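Local structure of rhamnosidase B (Bacillus sp., 2OKX) at residues F53-Q58 with V86-A91. The protein probably releases terminal alpha-L-rhamnose from rhamnose-containing glycosides by hydrolysis, as a glycoside hydrolase of family 78. Sequence-based numbering, arbitrary orientation.
Sequences FVNGEQ and VRNTIA
Asn55 and Asn88 reach each other through matching first torsions: in both, CG stands anti to the carbonyl carbon and beside the backbone N (chi1 -75°). Their second torsions differ, and the two amide planes lie 49° apart. ND2 of Asn55 donates to OD1 of Asn88 at 2.8 Å, nearly straight, along a lone pair of that oxygen and within the plane of its own amide. The other end of the same amide serves the backbone: Asn55 OD1 accepts from Thr89 N at 3.0 Å, with the donor well above the carbonyl plane. Asn55 N in turn gives its hydrogen to Thr89 O at 2.7 Å. The side-chain oxygen thus stands in for a main-chain carbonyl, prolonging the antiparallel ladder into the type I' turn from Val54 to Glu57. A water accepts from Gly56 N and donates to Thr89 O, adding a water-mediated link from the turn.

Leading into the turn the pairing is regular. Phe53 and Ala91 exchange both backbone bonds as a hydrogen-bonded pair, and their CB atoms touch at 3.9 Å. On the opposite face Val54 and Ile90 lie side by side, with Val54 CG1 against Ile90 CD1 at 4.0 Å; Leu42, on strand 41-47 of a different sheet of the domain, touches both.

ND2 of Asn55 also binds Gln81 O, and Asn88 OD1 receives Arg83 N, drawing the loop before strand 87-96 onto the pair. An alanine at Asn55 would probably leave Thr89 N and Gln81 O without these partners and take from Asn88 OD1 one of its two donors. The chemistry implies that one buried carboxamide, using both its ends, joins a hairpin turn, its neighbouring strand and a loop within the N-terminal beta domain.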
# COMPACT_ATOMS: atom_id res chain seq x y z
N PHE A 53 -18.78 -3.91 -17.21
CA PHE A 53 -20.00 -3.19 -17.57
C PHE A 53 -21.01 -4.17 -18.17
O PHE A 53 -20.65 -5.00 -19.01
CB PHE A 53 -19.72 -2.10 -18.60
CG PHE A 53 -18.80 -1.02 -18.13
CD1 PHE A 53 -17.42 -1.18 -18.19
CD2 PHE A 53 -19.30 0.19 -17.65
CE1 PHE A 53 -16.56 -0.17 -17.79
CE2 PHE A 53 -18.45 1.21 -17.24
CZ PHE A 53 -17.08 1.03 -17.31
N VAL A 54 -22.26 -4.08 -17.73
CA VAL A 54 -23.31 -4.93 -18.26
C VAL A 54 -24.41 -4.01 -18.75
O VAL A 54 -25.07 -3.34 -17.96
CB VAL A 54 -23.87 -5.89 -17.20
CG1 VAL A 54 -24.98 -6.74 -17.80
CG2 VAL A 54 -22.76 -6.78 -16.66
N ASN A 55 -24.58 -3.97 -20.07
CA ASN A 55 -25.57 -3.11 -20.70
C ASN A 55 -25.29 -1.65 -20.38
O ASN A 55 -26.22 -0.86 -20.19
CB ASN A 55 -26.98 -3.51 -20.26
CG ASN A 55 -27.45 -4.78 -20.94
OD1 ASN A 55 -27.33 -4.92 -22.16
ND2 ASN A 55 -28.00 -5.71 -20.16
N GLY A 56 -24.01 -1.31 -20.31
CA GLY A 56 -23.61 0.06 -20.04
C GLY A 56 -23.42 0.40 -18.57
O GLY A 56 -22.78 1.39 -18.25
N GLU A 57 -23.97 -0.42 -17.69
CA GLU A 57 -23.86 -0.18 -16.26
C GLU A 57 -22.61 -0.82 -15.65
O GLU A 57 -22.37 -2.01 -15.83
CB GLU A 57 -25.11 -0.72 -15.55
CG GLU A 57 -25.17 -0.43 -14.06
CD GLU A 57 -26.40 -1.02 -13.41
OE1 GLU A 57 -27.53 -0.74 -13.89
OE2 GLU A 57 -26.26 -1.76 -12.41
N GLN A 58 -21.82 -0.02 -14.94
CA GLN A 58 -20.61 -0.54 -14.30
C GLN A 58 -21.05 -1.46 -13.16
O GLN A 58 -21.74 -1.03 -12.24
CB GLN A 58 -19.76 0.60 -13.75
CG GLN A 58 -18.35 0.18 -13.40
CD GLN A 58 -17.61 1.24 -12.63
OE1 GLN A 58 -17.70 1.31 -11.40
NE2 GLN A 58 -16.89 2.09 -13.35
N VAL A 86 -34.10 -9.87 -25.20
CA VAL A 86 -33.47 -8.98 -26.17
C VAL A 86 -31.94 -9.05 -26.15
O VAL A 86 -31.35 -9.78 -25.34
CB VAL A 86 -33.89 -7.51 -25.94
CG1 VAL A 86 -35.40 -7.37 -26.14
CG2 VAL A 86 -33.50 -7.07 -24.55
N ARG A 87 -31.32 -8.31 -27.05
CA ARG A 87 -29.87 -8.27 -27.15
C ARG A 87 -29.25 -7.55 -25.96
O ARG A 87 -29.68 -6.46 -25.58
CB ARG A 87 -29.45 -7.56 -28.45
CG ARG A 87 -27.98 -7.20 -28.54
CD ARG A 87 -27.63 -6.68 -29.92
NE ARG A 87 -26.34 -6.00 -29.96
CZ ARG A 87 -26.10 -4.82 -29.39
NH1 ARG A 87 -24.89 -4.27 -29.46
NH2 ARG A 87 -27.07 -4.18 -28.74
N ASN A 88 -28.24 -8.19 -25.37
CA ASN A 88 -27.53 -7.66 -24.21
C ASN A 88 -26.07 -7.44 -24.59
O ASN A 88 -25.53 -8.14 -25.44
CB ASN A 88 -27.62 -8.64 -23.05
CG ASN A 88 -28.98 -8.65 -22.39
OD1 ASN A 88 -29.22 -7.91 -21.43
ND2 ASN A 88 -29.89 -9.47 -22.90
N THR A 89 -25.44 -6.46 -23.95
CA THR A 89 -24.04 -6.16 -24.23
C THR A 89 -23.15 -6.20 -23.00
O THR A 89 -23.46 -5.61 -21.96
CB THR A 89 -23.91 -4.77 -24.87
OG1 THR A 89 -24.68 -4.72 -26.07
CG2 THR A 89 -22.44 -4.47 -25.19
N ILE A 90 -22.03 -6.91 -23.12
CA ILE A 90 -21.05 -7.02 -22.05
C ILE A 90 -19.84 -6.23 -22.51
O ILE A 90 -19.34 -6.46 -23.62
CB ILE A 90 -20.62 -8.47 -21.79
CG1 ILE A 90 -21.84 -9.34 -21.48
CG2 ILE A 90 -19.64 -8.52 -20.63
CD1 ILE A 90 -22.63 -8.91 -20.26
N ALA A 91 -19.38 -5.30 -21.68
CA ALA A 91 -18.22 -4.49 -22.02
C ALA A 91 -17.22 -4.56 -20.88
O ALA A 91 -17.60 -4.51 -19.70
CB ALA A 91 -18.64 -3.05 -22.26
O HOH W 1 -21.94 -2.88 -21.28